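N-acetylglucosaminidase (Paenibacillus barengoltzii, PDB 6INX) probably hydrolyses glycosidic bonds of N-acetylglucosamine-containing glycans or oligosaccharides as a glycoside hydrolase of family 18 with a TIM-barrel catalytic domain. Local coordinates at residues His15-Leu19 and Trp324-Cys328; Gly71-Gly75 and Glu117-Ala121; Arg87-Ala91 and Leu132-Met137; Val213-Val217 and Lys309-Val313. One frame throughout, in Å; residues are numbered along the deposited sequence.

Contact 1: His15-Leu19 and Trp324-Cys328; sequences HLPEL and WEYGC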
# COMPACT_ATOMS: atom_id res chain seq x y z
N HIS A 15 -10.50 -11.22 30.19
CA HIS A 15 -9.25 -11.05 30.93
C HIS A 15 -9.34 -10.06 32.08
O HIS A 15 -8.37 -9.91 32.82
CB HIS A 15 -8.11 -10.64 29.99
CG HIS A 15 -7.76 -11.68 28.97
ND1 HIS A 15 -7.27 -11.37 27.73
CD2 HIS A 15 -7.84 -13.03 29.02
CE1 HIS A 15 -7.06 -12.48 27.05
NE2 HIS A 15 -7.40 -13.51 27.81
N LEU A 16 -10.48 -9.38 32.25
CA LEU A 16 -10.63 -8.44 33.36
C LEU A 16 -10.27 -9.03 34.72
O LEU A 16 -9.58 -8.35 35.49
CB LEU A 16 -12.03 -7.82 33.34
CG LEU A 16 -12.30 -6.81 32.22
CD1 LEU A 16 -13.81 -6.52 32.14
CD2 LEU A 16 -11.50 -5.52 32.42
N PRO A 17 -10.70 -10.24 35.09
CA PRO A 17 -10.33 -10.77 36.42
C PRO A 17 -8.84 -11.00 36.60
O PRO A 17 -8.39 -11.13 37.75
CB PRO A 17 -11.12 -12.09 36.51
CG PRO A 17 -12.22 -11.96 35.51
CD PRO A 17 -11.64 -11.14 34.39
N GLU A 18 -8.07 -11.07 35.53
CA GLU A 18 -6.63 -11.27 35.67
C GLU A 18 -5.88 -10.01 36.06
O GLU A 18 -4.70 -10.10 36.43
CB GLU A 18 -6.06 -11.87 34.39
CG GLU A 18 -6.71 -13.18 33.99
CD GLU A 18 -6.39 -13.58 32.56
OE1 GLU A 18 -5.44 -13.02 31.99
OE2 GLU A 18 -7.10 -14.45 32.02
N LEU A 19 -6.52 -8.84 35.99
CA LEU A 19 -5.84 -7.60 36.33
C LEU A 19 -5.52 -7.56 37.82
O LEU A 19 -6.40 -7.78 38.66
CB LEU A 19 -6.71 -6.40 35.94
CG LEU A 19 -6.75 -6.07 34.44
CD1 LEU A 19 -7.98 -5.23 34.12
CD2 LEU A 19 -5.48 -5.35 34.02
N TRP A 324 -2.46 -3.58 22.17
CA TRP A 324 -3.32 -4.74 21.99
C TRP A 324 -2.43 -5.96 22.17
O TRP A 324 -1.44 -6.10 21.44
CB TRP A 324 -3.91 -4.78 20.57
CG TRP A 324 -4.77 -6.00 20.39
CD1 TRP A 324 -4.36 -7.26 20.04
CD2 TRP A 324 -6.17 -6.09 20.63
NE1 TRP A 324 -5.43 -8.12 20.03
CE2 TRP A 324 -6.56 -7.43 20.39
CE3 TRP A 324 -7.15 -5.17 21.02
CZ2 TRP A 324 -7.87 -7.86 20.53
CZ3 TRP A 324 -8.45 -5.60 21.15
CH2 TRP A 324 -8.80 -6.94 20.91
N GLU A 325 -2.75 -6.85 23.12
CA GLU A 325 -3.83 -6.78 24.11
C GLU A 325 -3.25 -7.40 25.40
O GLU A 325 -2.29 -8.18 25.34
CB GLU A 325 -5.03 -7.59 23.61
CG GLU A 325 -6.25 -7.62 24.55
CD GLU A 325 -6.20 -8.80 25.52
OE1 GLU A 325 -5.45 -9.76 25.25
OE2 GLU A 325 -6.91 -8.78 26.55
N TYR A 326 -3.85 -7.07 26.55
CA TYR A 326 -3.29 -7.43 27.86
C TYR A 326 -2.89 -8.90 27.97
O TYR A 326 -1.80 -9.23 28.46
CB TYR A 326 -4.31 -7.06 28.94
CG TYR A 326 -4.03 -7.60 30.32
CD1 TYR A 326 -3.26 -6.90 31.23
CD2 TYR A 326 -4.58 -8.81 30.72
CE1 TYR A 326 -3.03 -7.41 32.51
CE2 TYR A 326 -4.35 -9.32 31.98
CZ TYR A 326 -3.58 -8.62 32.86
OH TYR A 326 -3.37 -9.14 34.12
N GLY A 327 -3.77 -9.81 27.55
CA GLY A 327 -3.54 -11.23 27.69
C GLY A 327 -2.51 -11.85 26.77
O GLY A 327 -2.18 -13.03 26.91
N CYS A 328 -1.99 -11.08 25.82
CA CYS A 328 -1.03 -11.60 24.86
C CYS A 328 0.38 -11.70 25.41
O CYS A 328 1.25 -12.28 24.74
CB CYS A 328 -0.99 -10.70 23.62
SG CYS A 328 -2.55 -10.63 22.74

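Contact 2: Gly71-Gly75 and Glu117-Ala121; sequences GWSAG and EAGIA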
# COMPACT_ATOMS: atom_id res chain seq x y z
N GLY A 71 -14.35 -3.53 16.72
CA GLY A 71 -13.29 -4.48 16.44
C GLY A 71 -13.39 -5.00 15.02
O GLY A 71 -14.38 -4.78 14.31
N TRP A 72 -12.35 -5.70 14.59
CA TRP A 72 -12.31 -6.21 13.23
C TRP A 72 -13.45 -7.19 12.98
O TRP A 72 -13.64 -8.15 13.73
CB TRP A 72 -10.97 -6.90 12.95
CG TRP A 72 -10.85 -7.37 11.53
CD1 TRP A 72 -10.98 -8.65 11.07
CD2 TRP A 72 -10.60 -6.56 10.38
NE1 TRP A 72 -10.80 -8.69 9.70
CE2 TRP A 72 -10.57 -7.41 9.26
CE3 TRP A 72 -10.38 -5.20 10.20
CZ2 TRP A 72 -10.33 -6.94 7.96
CZ3 TRP A 72 -10.15 -4.72 8.91
CH2 TRP A 72 -10.13 -5.59 7.81
N SER A 73 -14.23 -6.91 11.93
CA SER A 73 -15.37 -7.69 11.45
C SER A 73 -16.65 -7.45 12.24
O SER A 73 -17.66 -8.11 11.97
CB SER A 73 -15.12 -9.19 11.30
OG SER A 73 -14.03 -9.41 10.42
N ALA A 74 -16.65 -6.51 13.18
CA ALA A 74 -17.87 -6.16 13.90
C ALA A 74 -18.69 -5.20 13.05
O ALA A 74 -18.23 -4.09 12.75
CB ALA A 74 -17.50 -5.51 15.23
N GLY A 75 -19.90 -5.61 12.67
CA GLY A 75 -20.71 -4.83 11.76
C GLY A 75 -21.70 -3.93 12.48
O GLY A 75 -21.70 -3.80 13.70
N GLU A 117 -13.90 -4.23 3.85
CA GLU A 117 -12.98 -5.35 3.71
C GLU A 117 -13.07 -6.35 4.86
O GLU A 117 -12.69 -7.52 4.68
CB GLU A 117 -11.54 -4.83 3.60
CG GLU A 117 -11.13 -4.39 2.21
CD GLU A 117 -11.54 -2.97 1.84
OE1 GLU A 117 -12.27 -2.31 2.61
OE2 GLU A 117 -11.13 -2.54 0.73
N ALA A 118 -13.55 -5.93 6.03
CA ALA A 118 -13.68 -6.85 7.15
C ALA A 118 -14.95 -7.68 7.08
O ALA A 118 -15.20 -8.47 8.01
CB ALA A 118 -13.62 -6.09 8.48
N GLY A 119 -15.73 -7.55 6.02
CA GLY A 119 -16.98 -8.27 5.90
C GLY A 119 -18.14 -7.57 6.54
O GLY A 119 -19.07 -8.23 7.03
N ILE A 120 -18.11 -6.24 6.57
CA ILE A 120 -19.16 -5.42 7.17
C ILE A 120 -19.70 -4.49 6.09
O ILE A 120 -19.10 -4.32 5.02
CB ILE A 120 -18.66 -4.62 8.39
CG1 ILE A 120 -17.55 -3.63 7.98
CG2 ILE A 120 -18.15 -5.58 9.47
CD1 ILE A 120 -17.19 -2.60 9.08
N ALA A 121 -20.85 -3.89 6.36
CA ALA A 121 -21.38 -2.92 5.42
C ALA A 121 -20.55 -1.64 5.41
O ALA A 121 -19.94 -1.24 6.42
CB ALA A 121 -22.83 -2.58 5.77
O HOH W 1 -19.79 -8.71 10.32

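Contact 3: Arg87-Ala91 and Leu132-Met137; sequences RQAMA and LLLRTM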
# COMPACT_ATOMS: atom_id res chain seq x y z
N ARG A 87 -27.91 7.27 14.50
CA ARG A 87 -26.90 8.02 15.24
C ARG A 87 -27.40 8.36 16.64
O ARG A 87 -26.65 8.25 17.62
CB ARG A 87 -26.50 9.28 14.48
CG ARG A 87 -25.79 8.97 13.16
CD ARG A 87 -25.32 10.22 12.44
NE ARG A 87 -26.39 11.12 12.02
CZ ARG A 87 -26.92 11.15 10.80
NH1 ARG A 87 -26.53 10.30 9.85
NH2 ARG A 87 -27.86 12.04 10.52
N GLN A 88 -28.67 8.74 16.76
CA GLN A 88 -29.25 8.97 18.09
C GLN A 88 -29.29 7.68 18.91
O GLN A 88 -29.08 7.70 20.13
CB GLN A 88 -30.65 9.56 17.97
CG GLN A 88 -30.72 10.96 17.36
CD GLN A 88 -30.10 12.02 18.24
OE1 GLN A 88 -30.00 11.85 19.46
NE2 GLN A 88 -29.68 13.13 17.63
N ALA A 89 -29.61 6.55 18.26
CA ALA A 89 -29.66 5.28 18.99
C ALA A 89 -28.29 4.91 19.54
O ALA A 89 -28.18 4.44 20.68
CB ALA A 89 -30.21 4.18 18.09
N MET A 90 -27.23 5.10 18.74
CA MET A 90 -25.89 4.83 19.21
C MET A 90 -25.55 5.72 20.39
O MET A 90 -24.94 5.27 21.37
CB MET A 90 -24.87 5.07 18.10
CG MET A 90 -24.87 3.99 17.02
SD MET A 90 -24.27 2.39 17.59
CE MET A 90 -22.50 2.70 17.65
N ALA A 91 -25.90 7.00 20.30
CA ALA A 91 -25.62 7.93 21.39
C ALA A 91 -26.37 7.54 22.65
O ALA A 91 -25.80 7.53 23.75
CB ALA A 91 -26.00 9.34 20.95
N LEU A 132 -20.83 12.89 11.87
CA LEU A 132 -22.13 13.11 12.50
C LEU A 132 -22.38 12.14 13.64
O LEU A 132 -22.94 12.51 14.68
CB LEU A 132 -23.25 12.97 11.46
CG LEU A 132 -23.18 13.89 10.25
CD1 LEU A 132 -24.28 13.55 9.26
CD2 LEU A 132 -23.24 15.35 10.68
N LEU A 133 -21.99 10.88 13.46
CA LEU A 133 -22.16 9.89 14.53
C LEU A 133 -21.39 10.30 15.79
O LEU A 133 -21.94 10.26 16.90
CB LEU A 133 -21.70 8.51 14.03
CG LEU A 133 -21.62 7.40 15.09
CD1 LEU A 133 -23.01 7.08 15.62
CD2 LEU A 133 -20.91 6.13 14.57
N LEU A 134 -20.11 10.64 15.64
CA LEU A 134 -19.30 11.00 16.80
C LEU A 134 -19.79 12.28 17.45
O LEU A 134 -19.76 12.41 18.68
CB LEU A 134 -17.83 11.12 16.40
CG LEU A 134 -17.17 9.81 15.98
CD1 LEU A 134 -15.79 10.06 15.39
CD2 LEU A 134 -17.08 8.89 17.18
N ARG A 135 -20.23 13.26 16.64
CA ARG A 135 -20.78 14.48 17.21
C ARG A 135 -22.00 14.17 18.07
O ARG A 135 -22.13 14.66 19.20
CB ARG A 135 -21.17 15.44 16.08
CG ARG A 135 -21.77 16.75 16.59
CD ARG A 135 -22.29 17.66 15.48
NE ARG A 135 -21.36 17.76 14.36
CZ ARG A 135 -21.48 18.65 13.38
NH1 ARG A 135 -22.49 19.51 13.38
NH2 ARG A 135 -20.59 18.67 12.40
N THR A 136 -22.89 13.31 17.56
CA THR A 136 -24.11 12.98 18.29
C THR A 136 -23.80 12.20 19.56
O THR A 136 -24.41 12.43 20.61
CB THR A 136 -25.02 12.16 17.38
OG1 THR A 136 -25.30 12.91 16.19
CG2 THR A 136 -26.33 11.81 18.07
N MET A 137 -22.85 11.28 19.49
CA MET A 137 -22.46 10.52 20.67
C MET A 137 -21.80 11.42 21.71
O MET A 137 -22.07 11.29 22.91
CB MET A 137 -21.52 9.39 20.26
CG MET A 137 -22.19 8.29 19.41
SD MET A 137 -21.07 6.92 19.03
CE MET A 137 -20.69 6.40 20.72
O HOH W 2 -26.87 13.00 14.10
O HOH W 3 -27.81 12.94 21.28

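Contact 4: Val213-Val217 and Lys309-Val313; sequences VDASV and KCDYV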
# COMPACT_ATOMS: atom_id res chain seq x y z
N VAL A 213 4.77 3.91 12.21
CA VAL A 213 4.25 4.82 13.23
C VAL A 213 4.51 6.27 12.82
O VAL A 213 3.61 7.11 12.82
CB VAL A 213 4.88 4.54 14.61
CG1 VAL A 213 4.51 5.67 15.59
CG2 VAL A 213 4.48 3.18 15.15
N ASP A 214 5.77 6.55 12.46
CA ASP A 214 6.16 7.91 12.11
C ASP A 214 5.36 8.43 10.92
O ASP A 214 4.84 9.55 10.94
CB ASP A 214 7.67 7.91 11.85
CG ASP A 214 8.22 9.25 11.43
OD1 ASP A 214 8.01 10.26 12.13
OD2 ASP A 214 8.93 9.27 10.39
N ALA A 215 5.22 7.61 9.87
CA ALA A 215 4.46 8.06 8.71
C ALA A 215 2.99 8.24 9.04
O ALA A 215 2.34 9.16 8.52
CB ALA A 215 4.63 7.09 7.53
N SER A 216 2.44 7.39 9.91
CA SER A 216 1.04 7.49 10.29
C SER A 216 0.78 8.76 11.10
O SER A 216 -0.17 9.49 10.81
CB SER A 216 0.62 6.23 11.07
OG SER A 216 -0.74 6.30 11.46
N VAL A 217 1.61 9.02 12.10
CA VAL A 217 1.50 10.25 12.88
C VAL A 217 1.54 11.46 11.96
O VAL A 217 0.70 12.36 12.04
CB VAL A 217 2.60 10.30 13.95
CG1 VAL A 217 2.62 11.68 14.63
CG2 VAL A 217 2.41 9.18 14.98
N LYS A 309 9.58 3.56 20.83
CA LYS A 309 8.28 4.19 20.64
C LYS A 309 7.99 5.21 21.73
O LYS A 309 7.45 6.29 21.45
CB LYS A 309 7.18 3.12 20.59
CG LYS A 309 7.21 2.25 19.33
CD LYS A 309 6.02 1.29 19.27
CE LYS A 309 6.06 0.46 17.99
NZ LYS A 309 4.88 -0.45 17.83
N CYS A 310 8.37 4.90 22.98
CA CYS A 310 8.15 5.84 24.08
C CYS A 310 9.01 7.09 23.93
O CYS A 310 8.52 8.21 24.14
CB CYS A 310 8.45 5.15 25.41
SG CYS A 310 7.29 3.87 25.87
N ASP A 311 10.28 6.92 23.55
CA ASP A 311 11.14 8.08 23.31
C ASP A 311 10.57 8.96 22.21
O ASP A 311 10.67 10.19 22.28
CB ASP A 311 12.55 7.64 22.92
CG ASP A 311 13.26 6.86 24.02
OD1 ASP A 311 12.88 6.98 25.20
OD2 ASP A 311 14.22 6.13 23.70
N TYR A 312 10.00 8.35 21.17
CA TYR A 312 9.39 9.10 20.08
C TYR A 312 8.18 9.89 20.58
O TYR A 312 8.00 11.06 20.20
CB TYR A 312 8.98 8.12 18.97
CG TYR A 312 8.33 8.75 17.75
CD1 TYR A 312 6.93 8.86 17.65
CD2 TYR A 312 9.09 9.18 16.68
CE1 TYR A 312 6.34 9.43 16.53
CE2 TYR A 312 8.50 9.75 15.55
CZ TYR A 312 7.13 9.86 15.48
OH TYR A 312 6.55 10.42 14.36
N VAL A 313 7.36 9.28 21.43
CA VAL A 313 6.20 9.98 21.99
C VAL A 313 6.65 11.22 22.75
O VAL A 313 6.08 12.31 22.61
CB VAL A 313 5.38 9.02 22.87
CG1 VAL A 313 4.48 9.78 23.84
CG2 VAL A 313 4.55 8.08 22.00

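Contact 1: His15-Leu19 and Trp324-Cys328
Where the family 18 TIM barrel closes on itself, the loops after its first strand (6-12) and last strand (320-324) meet at the C-terminal ends of the barrel strands, where family 18 enzymes have their active site. The peptide bond before Glu325 is cis, as in related family 18 enzymes, where the tryptophan preceding it floors the -1 subsite. His15 ND1 donates a nearly linear hydrogen bond of 2.9 Å to Glu325 OE2, which also accepts one from the backbone N of Ser12. Glu325 OE1 accepts a hydrogen bond from Gly327 N of its own segment at 2.8 Å. The imidazole lies against this glycine (His15 ND1 to Gly327 CA, 3.7 Å), and a CB on Gly327 would run into His15 CE1. Tyr326, the most covered residue, extends its ring across to 15-19: CE1 lies 3.5 Å from Leu19 CD2, and CD2 4.0 Å from His15 CB. Its OH, 2.8 Å from Glu18 O, is hydrogen-bonded to Glu23. The His15-Glu325 bond needs a proton on ND1 and helps to orient both groups.

Contact 2: Gly71-Gly75 and Glu117-Ala121
Two surface loops on the catalytic face of the TIM barrel, following the adjacent parallel strands 64-70 and 105-109, meet chiefly through Ala118, Ile120 and Trp72. Residues Gly71 to Ala74 form a type II beta turn with Ala74 N bonded to Gly71 O at 3.1 Å; Gly71 ends the family's SxGG signature. The methyl of Ala118 lies over the face of the Trp72 indole in a CH-pi contact, its CB 3.3 Å from the centroid of the six-membered ring and only 9° off the normal. This indole also touches Glu111 and Tyr112, in and next to the family's DxxDxDxE signature, so the contact borders the likely active site. Ile120 fits beneath the exit of the turn, its CG2 3.5 Å from Gly75 CA and 3.6 Å from Ser73 O. Farther out, Glu117 reaches Leu208 of the second subunit through a weak hydrogen bond. Between Trp72 and Ile120 the loops are joined directly, Ser73 OG donating a 2.8 Å hydrogen bond to Ala118 O.

Contact 3: Arg87-Ala91 and Leu132-Met137
Neighbouring outer helices of the TIM barrel, 84-100 and 126-148, pack side by side here; each follows one of the adjacent parallel strands 64-70 and 105-109. The short helical segments run in broadly the same direction, crossing at -42° with axes 8.4 Å apart at closest approach. Arg87, the residue with most surface covered, lays its aliphatic chain and one guanidinium face against Leu132: CD is 3.6 Å from Leu132 CB and 3.5 Å from Leu133 N. Its guanidinium has a salt bridge to Glu84 of the same helix and a hydrogen bond to Ala81 O of helix 77-81, while Arg87 NE reaches across through water 2, which accepts from it at 2.8 Å and donates to Thr136 OG1 at 2.6 Å. Thr136 OG1 in turn donates to Leu132 O. One residue on, Gln88 NE2 is hydrogen-bonded to Glu84 and sits 3.6 Å from Thr136 CG2 at the margin. Met90 begins the deeper, apolar part, with its CB 3.7 Å from Leu133 CD1 and 4.3 Å from Met137 SD; Leu133 and Met137 continue inward to strand 105-109. At Ala91 the small side chain lets the backbones approach most closely, CA to Met137 CA being 4.1 Å, and Ala91 CB rests 3.5 Å from Thr136 O.

Contact 4: Val213-Val217 and Lys309-Val313
The segments 213-217 and 309-313 run in roughly the same direction, 28° apart, but their axes come no nearer than 12.3 Å, so the gap must be spanned by long side chains. They belong to two outer helices of the TIM barrel, 213-222 and 303-316, which both pack on Ile232 of strand 230-235. Tyr312 does most of the bridging. Its extended side chain (chi1 t) carries the ring across to helix 213-222, where OH donates a 2.7 Å hydrogen bond to Asp214 OD1. Two valines one helical turn apart line the approach: Tyr312 CE1 is 4.3 Å from Val213 CG1 and 4.2 Å from Val217 CG2. Lys309 contributes its aliphatic chain, CE lying 4.2 Å from Val213 CG2, while its amino group pairs with Asp301 in a salt bridge and also forms hydrogen bonds to Thr199 and Gly233 O. The tyrosine thus keeps its ring against the valines while its hydroxyl donates to the carboxylate of a partly exposed aspartate.

From the N terminus, 15-19 opens contact 1, whose partner 324-328 arrives only at the end of the last barrel strand; this closure encloses the other three contacts. Next come 71-75 and 87-91, a loop and then a helix following strand 64-70, and their partners 117-121 and 132-137, which likewise follow strand 105-109. Contacts 2 and 3 therefore cross, tying the same two neighbouring strand-helix units at the catalytic face and at the outer helical layer, with centres 19 Å apart. Contact 4 opens and closes later, in series with both, and joins two further outer helices; it lies opposite contact 2 across the chain's centre.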